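Local coordinates for amidohydrolase 3 domain-containing protein (Pyrococcus furiosus, PDB 3ICJ) that binds two zinc ions and, as a member of the amidohydrolase family, probably hydrolyses carbon-nitrogen bonds other than peptide bonds, at residues 94-98 with 234-238; 397-401 with 433-439; 414-418 with 453-457; 418-424 with 459-465. All blocks are in the same frame, centred on the assembly; numbering follows the deposited sequence.

Contact 1 of 4, residues 94-98 with 234-238; sequences MPAFF and LGVHS
Ser238 sits with its CB over the middle of the Phe98 ring, 3.6 Å from the ring centroid, a CH-pi contact. Phe98 reaches it because CG stands anti to the backbone N (chi1 -169°), which lays the ring flat across the serine. At Ala96 the roles are reversed: its CB is the methyl lying over a ring, that of His237, 3.5 Å from CG and displaced toward the rim. Phe97 turns to the sheet face shared with Val236, where its CB meets Val236 CG2 at 3.9 Å, and Gly235 O lies at the edge of its ring. Parallel-strand bonds join the backbones, Phe97 N to Gly235 O (3.0 Å) and His237 N to Phe97 O (3.1 Å). A water donates to Phe97 O and lies 2.6 Å from Ser238 OG, itself bonded to Asn264. A leucine in place of Phe98 would take away the flat ring, so Ser238 would probably lose its CH-pi partner and a gap open beside Leu483. Gly235 ends helix 217-233 in a Schellman motif, delivering the chain into strand 236-244 beside strand 92-102; helices 442-451 and 463-477 pack against Phe97, and strand 494-497 touches both Phe97 and His237.

Contact 2 of 4, residues 397-401 with 433-439; sequences HFIVS and TDSPIEP. With ZN (zinc ion), chain B.
His397 and Glu438 are joined by a short, nearly straight hydrogen bond, His397 ND1 to Glu438 OE1 at 2.7 Å with an N-H...O angle of 173°. The carboxylate oxygen lies in the plane of the imidazole, yet the donor reaches it on the anti side and tilted out of the carboxylate plane, the two flat groups being turned 56° apart. The same OE1 accepts from Ser401 OG (2.6 Å) through its syn lone pair; the serine was modelled in two conformers, so this second bond is the less certain. Within the loop, Thr433 OG1 takes the backbone N-H of Ser435 at 3.2 Å, an ST turn, and is bonded to Asp99.

Asp434 OD1 binds a zinc ion at 2.4 Å, whereas its OD2 stays 3.3 Å from the metal, an essentially monodentate carboxylate. His101, His103 and the carboxylated Lys296 complete this site. An aspartate just beyond barrel strand 429-431, sharing a metal with a His-X-His pair, is the signature of the amidohydrolase barrel; the loop beyond it holds a cis peptide bond before Pro436.

The remaining contacts are nonpolar or nearly so. Phe398 offers its edge, with Glu438 CG in the ring plane 3.5 Å from CE1 and Asp434 OD2 in the same plane, farther off at CZ. With CG anti to the carbonyl carbon (chi1 -55°), Glu438 sets CG beside the phenyl edge, and the bend at chi2 turns its carboxylate toward His397 and Ser401. Pro439 CD packs 3.5 Å from His397 ND1, the two side chains crossing at about a right angle.

Contact 3 of 4, residues 414-418 with 453-457; sequences AKWAY and YVVDP
Tyr418 and Val454 are bridged by a water, which donates to Tyr418 O at 2.9 Å and accepts from Val454 N at 3.2 Å. No direct hydrogen bond crosses between the segments; the rest is carbon against carbon or against a carbonyl. Val454 carries most of it. With CG1 anti to the backbone N (chi1 178°), both methyls face the turn opposite: CG2 comes in at the edge of the Tyr418 ring, near the ring plane and 3.5 Å from CD2, and also meets Ala417 CB at 3.9 Å, while CG1 faces the carbonyl of Ala414. A glycine in place of Val454 would remove both methyls, which would probably open a gap beside Ala417 and leave this edge of the tyrosine without its neighbour.

Val455 continues the contact on the more exposed flank. Its CG2 occupies the crowded position between backbone N and carbonyl carbon, and from there it touches Ala414 O at 3.5 Å and Lys415 CA at 3.8 Å; its CG1 faces Ala414 CB. Ala414 O is engaged within its own segment too, accepting from Ala417 N at 3.1 Å. Lys415 crosses Val455 at about a right angle with its aliphatic part, sending its amine to a salt bridge with Glu412, and the hydroxyl of Tyr418 is bonded to Asp402.

Ile405 of helix 405-413 backs Val454, Ala417 and Tyr418 alike. The join is one between the connecting loops of a beta-alpha barrel: 414-418 belongs to the crossover from strand 391-394 to its parallel neighbour 429-431, and 453-457 links helices 442-451 and 463-477.

Contact 4 of 4, residues 418-424 with 459-465; sequences YRLKTLS and ERVSREE
Glu459 and Thr422 form the tight end of this contact. The glutamate, bent at chi2 (-65°), folds its carboxylate against the first turn of helix 420-426: OE1 accepts from Thr422 N at 2.9 Å through its syn lone pair, and OE2 meets Thr422 OG1 at 2.5 Å, also on the syn side. Two bonds to one residue fix the rotation of the carboxylate, whose negative charge would probably be favoured by the helix dipole at this end. Arg419 adds a weak but straight salt-bridge bond, NE to Glu459 OE2 at 3.3 Å, with the oxygen at the edge of the guanidinium and the two planes 85° apart; its NH1 is held by Asp379. Next to this, Lys421 N reaches Glu459 O at 3.2 Å from above the carbonyl plane, and Val461 CG1 rests on Lys421 CA at 3.8 Å, with Ala449 of helix 442-451 behind the valine.

Toward solvent the contact thins to one long side chain. Lys421 runs out past Arg460 O, and its NZ makes a single salt bridge, to Glu465 OE2 at 3.0 Å. The other oxygen of that carboxylate, OE1, takes Ser462 N at 2.8 Å while Ser462 OG accepts from Glu465 N.

Two helix starts thus meet on the outside of the barrel, that of 463-477 closed by its own capping box and that of 420-426 by a carboxylate from another part of the chain.

In the fold
Contact 1 is buried in the barrel wall, where parallel-strand bonds and CH-pi packing dominate. Contact 2 lies nearest the middle of the chain, about 9 Å from its centre, and is the one that holds a zinc ligand. Contacts 3 and 4 are peripheral, their centres about 22 Å and 19 Å out, and differ in character: valine methyls and a water in contact 3, carboxylates, salt bridges and helix caps in contact 4. They share Tyr418, whose ring also packs on Phe398 of contact 2, linking helix 398-401, which packs on the metal loop, to the outer layer. Contacts 2, 3 and 4 interleave along the chain, whereas contact 1 closes before they begin and touches none of them.

Contact 1 of 4, residues 94-98 with 234-238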
loop_
_atom_site.group_PDB
_atom_site.type_symbol
_atom_site.label_atom_id
_atom_site.label_comp_id
_atom_site.label_asym_id
_atom_site.label_seq_id
_atom_site.Cartn_x
_atom_site.Cartn_y
_atom_site.Cartn_z
ATOM N N MET A 94 -13.323 17.447 -4.000
ATOM C CA MET A 94 -12.125 17.051 -4.784
ATOM C C MET A 94 -12.197 15.556 -5.149
ATOM O O MET A 94 -12.925 14.800 -4.485
ATOM C CB MET A 94 -10.826 17.394 -3.997
ATOM C CG MET A 94 -10.519 16.526 -2.732
ATOM S SD MET A 94 -8.840 16.762 -2.023
ATOM C CE MET A 94 -7.909 15.581 -3.011
ATOM N N PRO A 95 -11.441 15.111 -6.189
ATOM C CA PRO A 95 -11.381 13.673 -6.459
ATOM C C PRO A 95 -10.882 12.947 -5.213
ATOM O O PRO A 95 -10.006 13.475 -4.490
ATOM C CB PRO A 95 -10.344 13.568 -7.595
ATOM C CG PRO A 95 -10.357 14.934 -8.239
ATOM C CD PRO A 95 -10.547 15.874 -7.088
ATOM N N ALA A 96 -11.473 11.785 -4.927
ATOM C CA ALA A 96 -11.054 10.994 -3.790
ATOM C C ALA A 96 -9.613 10.510 -3.971
ATOM O O ALA A 96 -9.107 10.409 -5.102
ATOM C CB ALA A 96 -12.007 9.817 -3.558
ATOM N N PHE A 97 -8.948 10.261 -2.848
ATOM C CA PHE A 97 -7.581 9.759 -2.876
ATOM C C PHE A 97 -7.535 8.367 -3.488
ATOM O O PHE A 97 -8.495 7.602 -3.390
ATOM C CB PHE A 97 -6.969 9.760 -1.477
ATOM C CG PHE A 97 -6.718 11.142 -0.937
ATOM C CD1 PHE A 97 -5.681 11.913 -1.434
ATOM C CD2 PHE A 97 -7.546 11.680 0.054
ATOM C CE1 PHE A 97 -5.454 13.216 -0.960
ATOM C CE2 PHE A 97 -7.306 12.981 0.559
ATOM C CZ PHE A 97 -6.264 13.743 0.036
ATOM N N PHE A 98 -6.412 8.074 -4.120
ATOM C CA PHE A 98 -6.164 6.803 -4.758
ATOM C C PHE A 98 -4.794 6.419 -4.225
ATOM O O PHE A 98 -3.791 7.039 -4.596
ATOM C CB PHE A 98 -6.140 7.007 -6.289
ATOM C CG PHE A 98 -6.162 5.722 -7.117
ATOM C CD1 PHE A 98 -6.973 5.640 -8.241
ATOM C CD2 PHE A 98 -5.402 4.600 -6.767
ATOM C CE1 PHE A 98 -7.009 4.474 -9.029
ATOM C CE2 PHE A 98 -5.434 3.426 -7.544
ATOM C CZ PHE A 98 -6.246 3.364 -8.671
ATOM N N LEU A 234 -10.861 7.885 5.739
ATOM C CA LEU A 234 -9.754 8.791 5.402
ATOM C C LEU A 234 -9.858 9.422 3.995
ATOM O O LEU A 234 -8.960 10.141 3.571
ATOM C CB LEU A 234 -8.398 8.080 5.573
ATOM C CG LEU A 234 -8.086 7.551 6.978
ATOM C CD1 LEU A 234 -6.935 6.585 6.919
ATOM C CD2 LEU A 234 -7.785 8.686 7.974
ATOM N N GLY A 235 -10.946 9.145 3.278
ATOM C CA GLY A 235 -11.156 9.687 1.937
ATOM C C GLY A 235 -10.488 8.949 0.784
ATOM O O GLY A 235 -10.363 9.503 -0.310
ATOM N N VAL A 236 -10.061 7.706 1.019
ATOM C CA VAL A 236 -9.422 6.877 -0.004
ATOM C C VAL A 236 -10.473 5.918 -0.568
ATOM O O VAL A 236 -11.041 5.082 0.168
ATOM C CB VAL A 236 -8.200 6.055 0.570
ATOM C CG1 VAL A 236 -7.545 5.187 -0.514
ATOM C CG2 VAL A 236 -7.177 6.976 1.229
ATOM N N HIS A 237 -10.755 6.047 -1.857
ATOM C CA HIS A 237 -11.815 5.249 -2.495
ATOM C C HIS A 237 -11.300 4.207 -3.486
ATOM O O HIS A 237 -12.097 3.448 -4.027
ATOM C CB HIS A 237 -12.809 6.150 -3.237
ATOM C CG HIS A 237 -13.649 7.017 -2.351
ATOM N ND1 HIS A 237 -14.823 7.588 -2.792
ATOM C CD2 HIS A 237 -13.467 7.464 -1.085
ATOM C CE1 HIS A 237 -15.348 8.320 -1.823
ATOM N NE2 HIS A 237 -14.536 8.274 -0.781
ATOM N N SER A 238 -9.994 4.214 -3.767
ATOM C CA SER A 238 -9.383 3.261 -4.713
ATOM C C SER A 238 -7.984 2.901 -4.236
ATOM O O SER A 238 -7.283 3.755 -3.676
ATOM C CB SER A 238 -9.305 3.837 -6.149
ATOM O OG SER A 238 -10.462 4.578 -6.515
HETATM O O HOH W 1 -10.215 7.093 -5.732
#

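Contact 2 of 4, residues 397-401 with 433-439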
loop_
_atom_site.group_PDB
_atom_site.type_symbol
_atom_site.label_atom_id
_atom_site.label_comp_id
_atom_site.label_asym_id
_atom_site.label_seq_id
_atom_site.Cartn_x
_atom_site.Cartn_y
_atom_site.Cartn_z
ATOM N N HIS A 397 5.838 9.470 2.875
ATOM C CA HIS A 397 6.075 9.400 4.311
ATOM C C HIS A 397 7.370 8.647 4.677
ATOM O O HIS A 397 7.875 8.805 5.774
ATOM C CB HIS A 397 4.851 8.870 5.094
ATOM C CG HIS A 397 4.853 9.284 6.534
ATOM N ND1 HIS A 397 5.161 8.415 7.560
ATOM C CD2 HIS A 397 4.640 10.492 7.116
ATOM C CE1 HIS A 397 5.122 9.065 8.714
ATOM N NE2 HIS A 397 4.810 10.325 8.472
ATOM N N PHE A 398 7.923 7.863 3.751
ATOM C CA PHE A 398 9.249 7.234 3.940
ATOM C C PHE A 398 10.310 8.310 4.242
ATOM O O PHE A 398 11.264 8.063 4.970
ATOM C CB PHE A 398 9.705 6.455 2.692
ATOM C CG PHE A 398 9.083 5.067 2.506
ATOM C CD1 PHE A 398 7.990 4.642 3.233
ATOM C CD2 PHE A 398 9.591 4.221 1.525
ATOM C CE1 PHE A 398 7.434 3.368 3.027
ATOM C CE2 PHE A 398 9.048 2.957 1.306
ATOM C CZ PHE A 398 7.960 2.532 2.068
ATOM N N ILE A 399 10.141 9.502 3.676
ATOM C CA ILE A 399 11.052 10.625 3.944
ATOM C C ILE A 399 11.114 10.968 5.441
ATOM O O ILE A 399 12.208 11.131 5.999
ATOM C CB ILE A 399 10.708 11.880 3.101
ATOM C CG1 ILE A 399 10.872 11.566 1.612
ATOM C CG2 ILE A 399 11.620 13.046 3.490
ATOM C CD1 ILE A 399 10.273 12.624 0.643
ATOM N N VAL A 400 9.941 11.049 6.078
ATOM C CA VAL A 400 9.811 11.244 7.521
ATOM C C VAL A 400 10.337 10.048 8.347
ATOM O O VAL A 400 11.095 10.234 9.296
ATOM C CB VAL A 400 8.317 11.534 7.910
ATOM C CG1 VAL A 400 8.164 11.761 9.421
ATOM C CG2 VAL A 400 7.804 12.750 7.157
ATOM N N SER A 401 9.952 8.831 7.969
ATOM C CA SER A 401 10.227 7.624 8.767
ATOM C C SER A 401 11.668 7.150 8.711
ATOM O O SER A 401 12.216 6.671 9.700
ATOM C CB SER A 401 9.340 6.472 8.310
ATOM O OG SER A 401 7.980 6.747 8.537
ATOM N N THR A 433 1.109 4.736 0.539
ATOM C CA THR A 433 1.584 4.654 1.905
ATOM C C THR A 433 2.328 3.362 2.211
ATOM O O THR A 433 3.108 3.321 3.171
ATOM C CB THR A 433 0.413 4.803 2.895
ATOM O OG1 THR A 433 -0.557 3.769 2.660
ATOM C CG2 THR A 433 -0.252 6.154 2.706
ATOM N N ASP A 434 2.068 2.306 1.419
ATOM C CA ASP A 434 2.553 0.943 1.696
ATOM C C ASP A 434 1.979 0.493 3.037
ATOM O O ASP A 434 2.615 -0.260 3.772
ATOM C CB ASP A 434 4.100 0.846 1.657
ATOM C CG ASP A 434 4.614 -0.598 1.520
ATOM O OD1 ASP A 434 3.799 -1.541 1.398
ATOM O OD2 ASP A 434 5.846 -0.784 1.543
ATOM N N SER A 435 0.771 0.980 3.335
ATOM C CA SER A 435 0.056 0.679 4.579
ATOM C C SER A 435 -0.056 -0.854 4.708
ATOM O O SER A 435 -0.352 -1.544 3.695
ATOM C CB SER A 435 -1.315 1.382 4.581
ATOM O OG SER A 435 -2.057 1.121 5.753
ATOM N N PRO A 436 0.209 -1.396 5.931
ATOM C CA PRO A 436 0.374 -0.674 7.215
ATOM C C PRO A 436 1.797 -0.252 7.616
ATOM O O PRO A 436 2.009 0.068 8.784
ATOM C CB PRO A 436 -0.178 -1.672 8.241
ATOM C CG PRO A 436 0.111 -3.019 7.632
ATOM C CD PRO A 436 0.332 -2.849 6.132
ATOM N N ILE A 437 2.753 -0.264 6.686
ATOM C CA ILE A 437 4.118 0.197 6.997
ATOM C C ILE A 437 4.099 1.667 7.446
ATOM O O ILE A 437 4.638 1.999 8.511
ATOM C CB ILE A 437 5.148 -0.043 5.827
ATOM C CG1 ILE A 437 5.271 -1.540 5.477
ATOM C CG2 ILE A 437 6.531 0.535 6.169
ATOM C CD1 ILE A 437 5.717 -2.451 6.638
ATOM N N GLU A 438 3.450 2.531 6.657
ATOM C CA GLU A 438 3.276 3.948 7.027
ATOM C C GLU A 438 1.820 4.207 7.412
ATOM O O GLU A 438 0.976 3.330 7.153
ATOM C CB GLU A 438 3.704 4.875 5.882
ATOM C CG GLU A 438 5.117 4.660 5.376
ATOM C CD GLU A 438 6.191 4.995 6.404
ATOM O OE1 GLU A 438 5.941 5.860 7.270
ATOM O OE2 GLU A 438 7.293 4.395 6.338
ATOM N N PRO A 439 1.518 5.388 8.035
ATOM C CA PRO A 439 0.113 5.755 8.275
ATOM C C PRO A 439 -0.686 5.825 6.974
ATOM O O PRO A 439 -0.147 6.223 5.938
ATOM C CB PRO A 439 0.206 7.160 8.897
ATOM C CG PRO A 439 1.579 7.260 9.449
ATOM C CD PRO A 439 2.444 6.409 8.586
HETATM ZN ZN ZN B . 4.439 -3.223 -0.213
#

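Contact 3 of 4, residues 414-418 with 453-457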
loop_
_atom_site.group_PDB
_atom_site.type_symbol
_atom_site.label_atom_id
_atom_site.label_comp_id
_atom_site.label_asym_id
_atom_site.label_seq_id
_atom_site.Cartn_x
_atom_site.Cartn_y
_atom_site.Cartn_z
ATOM N N ALA A 414 22.700 9.562 -0.736
ATOM C CA ALA A 414 21.456 10.111 -0.167
ATOM C C ALA A 414 20.783 11.103 -1.118
ATOM O O ALA A 414 19.565 11.326 -1.046
ATOM C CB ALA A 414 21.747 10.764 1.168
ATOM N N LYS A 415 21.569 11.682 -2.028
ATOM C CA LYS A 415 21.031 12.504 -3.116
ATOM C C LYS A 415 20.118 11.719 -4.086
ATOM O O LYS A 415 19.282 12.302 -4.785
ATOM C CB LYS A 415 22.171 13.179 -3.895
ATOM C CG LYS A 415 22.978 14.233 -3.085
ATOM C CD LYS A 415 24.238 14.650 -3.849
ATOM C CE LYS A 415 25.068 15.639 -3.020
ATOM N NZ LYS A 415 26.429 15.782 -3.591
ATOM N N TRP A 416 20.269 10.404 -4.107
ATOM C CA TRP A 416 19.431 9.552 -4.951
ATOM C C TRP A 416 18.056 9.279 -4.344
ATOM O O TRP A 416 17.165 8.767 -5.023
ATOM C CB TRP A 416 20.132 8.206 -5.201
ATOM C CG TRP A 416 21.503 8.296 -5.879
ATOM C CD1 TRP A 416 22.012 9.351 -6.595
ATOM C CD2 TRP A 416 22.505 7.260 -5.929
ATOM N NE1 TRP A 416 23.274 9.043 -7.060
ATOM C CE2 TRP A 416 23.595 7.765 -6.677
ATOM C CE3 TRP A 416 22.578 5.948 -5.419
ATOM C CZ2 TRP A 416 24.760 7.010 -6.924
ATOM C CZ3 TRP A 416 23.742 5.193 -5.668
ATOM C CH2 TRP A 416 24.817 5.736 -6.409
ATOM N N ALA A 417 17.880 9.616 -3.070
ATOM C CA ALA A 417 16.730 9.125 -2.315
ATOM C C ALA A 417 15.454 9.941 -2.469
ATOM O O ALA A 417 15.481 11.165 -2.318
ATOM C CB ALA A 417 17.079 8.989 -0.833
ATOM N N TYR A 418 14.342 9.238 -2.726
ATOM C CA TYR A 418 12.976 9.808 -2.699
ATOM C C TYR A 418 12.852 11.083 -3.521
ATOM O O TYR A 418 12.417 12.152 -3.040
ATOM C CB TYR A 418 12.463 9.990 -1.252
ATOM C CG TYR A 418 12.585 8.732 -0.412
ATOM C CD1 TYR A 418 12.058 7.508 -0.862
ATOM C CD2 TYR A 418 13.233 8.754 0.823
ATOM C CE1 TYR A 418 12.183 6.339 -0.090
ATOM C CE2 TYR A 418 13.352 7.590 1.607
ATOM C CZ TYR A 418 12.826 6.387 1.140
ATOM O OH TYR A 418 12.940 5.234 1.908
ATOM N N TYR A 453 12.281 16.613 2.847
ATOM C CA TYR A 453 13.247 16.125 1.847
ATOM C C TYR A 453 14.333 15.310 2.569
ATOM O O TYR A 453 14.540 15.476 3.774
ATOM C CB TYR A 453 13.862 17.311 1.076
ATOM C CG TYR A 453 14.358 18.404 1.985
ATOM C CD1 TYR A 453 15.619 18.329 2.566
ATOM C CD2 TYR A 453 13.542 19.501 2.313
ATOM C CE1 TYR A 453 16.061 19.300 3.439
ATOM C CE2 TYR A 453 13.999 20.495 3.181
ATOM C CZ TYR A 453 15.264 20.375 3.732
ATOM O OH TYR A 453 15.752 21.337 4.593
ATOM N N VAL A 454 15.033 14.436 1.848
ATOM C CA VAL A 454 16.138 13.700 2.453
ATOM C C VAL A 454 17.336 14.625 2.640
ATOM O O VAL A 454 17.767 14.871 3.777
ATOM C CB VAL A 454 16.495 12.423 1.663
ATOM C CG1 VAL A 454 17.683 11.709 2.298
ATOM C CG2 VAL A 454 15.281 11.501 1.604
ATOM N N VAL A 455 17.850 15.141 1.521
ATOM C CA VAL A 455 18.936 16.126 1.511
ATOM C C VAL A 455 18.677 17.305 0.564
ATOM O O VAL A 455 19.139 18.413 0.835
ATOM C CB VAL A 455 20.311 15.498 1.137
ATOM C CG1 VAL A 455 20.877 14.707 2.317
ATOM C CG2 VAL A 455 20.203 14.635 -0.123
ATOM N N ASP A 456 17.925 17.082 -0.522
ATOM C CA ASP A 456 17.730 18.132 -1.525
ATOM C C ASP A 456 16.343 18.760 -1.450
ATOM O O ASP A 456 15.342 18.117 -1.835
ATOM C CB ASP A 456 18.014 17.582 -2.938
ATOM C CG ASP A 456 17.846 18.640 -4.046
ATOM O OD1 ASP A 456 17.735 19.867 -3.773
ATOM O OD2 ASP A 456 17.829 18.223 -5.208
ATOM N N PRO A 457 16.264 20.034 -0.980
ATOM C CA PRO A 457 14.942 20.657 -0.880
ATOM C C PRO A 457 14.252 20.806 -2.238
ATOM O O PRO A 457 13.031 20.909 -2.289
ATOM C CB PRO A 457 15.235 22.019 -0.270
ATOM C CG PRO A 457 16.573 21.857 0.407
ATOM C CD PRO A 457 17.321 20.917 -0.456
HETATM O O HOH W 2 13.709 13.817 -0.982
#

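Contact 4 of 4, residues 418-424 with 459-465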
loop_
_atom_site.group_PDB
_atom_site.type_symbol
_atom_site.label_atom_id
_atom_site.label_comp_id
_atom_site.label_asym_id
_atom_site.label_seq_id
_atom_site.Cartn_x
_atom_site.Cartn_y
_atom_site.Cartn_z
ATOM N N TYR A 418 14.342 9.238 -2.726
ATOM C CA TYR A 418 12.976 9.808 -2.699
ATOM C C TYR A 418 12.852 11.083 -3.521
ATOM O O TYR A 418 12.417 12.152 -3.040
ATOM C CB TYR A 418 12.463 9.990 -1.252
ATOM C CG TYR A 418 12.585 8.732 -0.412
ATOM C CD1 TYR A 418 12.058 7.508 -0.862
ATOM C CD2 TYR A 418 13.233 8.754 0.823
ATOM C CE1 TYR A 418 12.183 6.339 -0.090
ATOM C CE2 TYR A 418 13.352 7.590 1.607
ATOM C CZ TYR A 418 12.826 6.387 1.140
ATOM O OH TYR A 418 12.940 5.234 1.908
ATOM N N ARG A 419 13.242 10.937 -4.783
ATOM C CA ARG A 419 13.345 12.052 -5.716
ATOM C C ARG A 419 11.986 12.346 -6.357
ATOM O O ARG A 419 11.822 12.231 -7.571
ATOM C CB ARG A 419 14.394 11.708 -6.781
ATOM C CG ARG A 419 15.780 11.524 -6.199
ATOM C CD ARG A 419 16.827 11.260 -7.292
ATOM N NE ARG A 419 17.137 12.443 -8.096
ATOM C CZ ARG A 419 18.105 12.473 -9.008
ATOM N NH1 ARG A 419 18.839 11.381 -9.238
ATOM N NH2 ARG A 419 18.344 13.579 -9.702
ATOM N N LEU A 420 11.019 12.733 -5.520
ATOM C CA LEU A 420 9.623 12.857 -5.910
ATOM C C LEU A 420 9.426 13.841 -7.047
ATOM O O LEU A 420 8.728 13.538 -8.015
ATOM C CB LEU A 420 8.753 13.265 -4.704
ATOM C CG LEU A 420 8.880 12.403 -3.439
ATOM C CD1 LEU A 420 7.881 12.843 -2.374
ATOM C CD2 LEU A 420 8.695 10.934 -3.742
ATOM N N LYS A 421 10.051 15.012 -6.930
ATOM C CA LYS A 421 9.893 16.058 -7.939
ATOM C C LYS A 421 10.502 15.618 -9.283
ATOM O O LYS A 421 9.868 15.757 -10.331
ATOM C CB LYS A 421 10.494 17.379 -7.435
ATOM C CG LYS A 421 10.617 18.488 -8.482
ATOM C CD LYS A 421 9.251 18.982 -8.914
ATOM C CE LYS A 421 9.353 20.256 -9.738
ATOM N NZ LYS A 421 8.217 20.330 -10.691
ATOM N N THR A 422 11.707 15.060 -9.235
ATOM C CA THR A 422 12.405 14.618 -10.437
ATOM C C THR A 422 11.653 13.481 -11.129
ATOM O O THR A 422 11.350 13.577 -12.319
ATOM C CB THR A 422 13.849 14.204 -10.121
ATOM O OG1 THR A 422 14.546 15.333 -9.612
ATOM C CG2 THR A 422 14.595 13.719 -11.377
ATOM N N LEU A 423 11.330 12.428 -10.382
ATOM C CA LEU A 423 10.575 11.316 -10.942
ATOM C C LEU A 423 9.218 11.704 -11.550
ATOM O O LEU A 423 8.874 11.257 -12.645
ATOM C CB LEU A 423 10.433 10.174 -9.921
ATOM C CG LEU A 423 11.711 9.504 -9.393
ATOM C CD1 LEU A 423 11.345 8.553 -8.259
ATOM C CD2 LEU A 423 12.492 8.780 -10.488
ATOM N N SER A 424 8.472 12.574 -10.873
ATOM C CA SER A 424 7.176 13.014 -11.381
ATOM C C SER A 424 7.275 13.891 -12.647
ATOM O O SER A 424 6.345 13.922 -13.452
ATOM C CB SER A 424 6.386 13.723 -10.285
ATOM O OG SER A 424 7.042 14.923 -9.923
ATOM N N GLU A 459 13.678 18.487 -4.190
ATOM C CA GLU A 459 12.882 17.287 -4.477
ATOM C C GLU A 459 11.458 17.319 -3.888
ATOM O O GLU A 459 10.674 16.392 -4.099
ATOM C CB GLU A 459 13.619 15.995 -4.084
ATOM C CG GLU A 459 14.842 15.638 -4.976
ATOM C CD GLU A 459 14.505 15.296 -6.436
ATOM O OE1 GLU A 459 13.316 15.101 -6.784
ATOM O OE2 GLU A 459 15.450 15.213 -7.260
ATOM N N ARG A 460 11.141 18.402 -3.177
ATOM C CA ARG A 460 9.798 18.668 -2.675
ATOM C C ARG A 460 8.887 18.974 -3.876
ATOM O O ARG A 460 9.349 19.472 -4.922
ATOM C CB ARG A 460 9.815 19.867 -1.718
ATOM C CG ARG A 460 10.507 19.628 -0.363
ATOM C CD ARG A 460 10.672 20.936 0.447
ATOM N NE ARG A 460 11.407 21.941 -0.333
ATOM C CZ ARG A 460 11.329 23.255 -0.149
ATOM N NH1 ARG A 460 10.551 23.760 0.795
ATOM N NH2 ARG A 460 12.024 24.071 -0.922
ATOM N N VAL A 461 7.613 18.635 -3.740
ATOM C CA VAL A 461 6.611 19.004 -4.743
ATOM C C VAL A 461 5.693 20.060 -4.121
ATOM O O VAL A 461 5.638 20.181 -2.896
ATOM C CB VAL A 461 5.794 17.765 -5.265
ATOM C CG1 VAL A 461 6.691 16.789 -6.035
ATOM C CG2 VAL A 461 5.067 17.052 -4.133
ATOM N N SER A 462 4.982 20.820 -4.953
ATOM C CA SER A 462 4.028 21.822 -4.473
ATOM C C SER A 462 2.781 21.109 -3.946
ATOM O O SER A 462 2.591 19.910 -4.194
ATOM C CB SER A 462 3.664 22.813 -5.600
ATOM O OG SER A 462 2.826 22.157 -6.572
ATOM N N ARG A 463 1.945 21.822 -3.184
ATOM C CA ARG A 463 0.695 21.223 -2.678
ATOM C C ARG A 463 -0.228 20.719 -3.805
ATOM O O ARG A 463 -0.791 19.621 -3.696
ATOM C CB ARG A 463 -0.038 22.169 -1.726
ATOM C CG ARG A 463 -1.068 21.444 -0.856
ATOM C CD ARG A 463 -1.350 22.242 0.398
ATOM N NE ARG A 463 -2.635 21.862 0.975
ATOM C CZ ARG A 463 -2.804 20.913 1.891
ATOM N NH1 ARG A 463 -4.022 20.639 2.346
ATOM N NH2 ARG A 463 -1.756 20.249 2.362
ATOM N N GLU A 464 -0.335 21.504 -4.883
ATOM C CA GLU A 464 -1.096 21.134 -6.092
ATOM C C GLU A 464 -0.593 19.829 -6.699
ATOM O O GLU A 464 -1.376 18.950 -7.056
ATOM C CB GLU A 464 -0.967 22.215 -7.173
ATOM C CG GLU A 464 -1.548 23.576 -6.840
ATOM C CD GLU A 464 -1.228 24.596 -7.915
ATOM O OE1 GLU A 464 -0.556 24.224 -8.898
ATOM O OE2 GLU A 464 -1.653 25.763 -7.787
ATOM N N GLU A 465 0.734 19.723 -6.830
ATOM C CA GLU A 465 1.350 18.555 -7.442
ATOM C C GLU A 465 1.102 17.333 -6.574
ATOM O O GLU A 465 0.759 16.284 -7.096
ATOM C CB GLU A 465 2.859 18.749 -7.663
ATOM C CG GLU A 465 3.230 19.724 -8.794
ATOM C CD GLU A 465 4.728 20.075 -8.815
ATOM O OE1 GLU A 465 5.307 20.376 -7.746
ATOM O OE2 GLU A 465 5.331 20.062 -9.907
#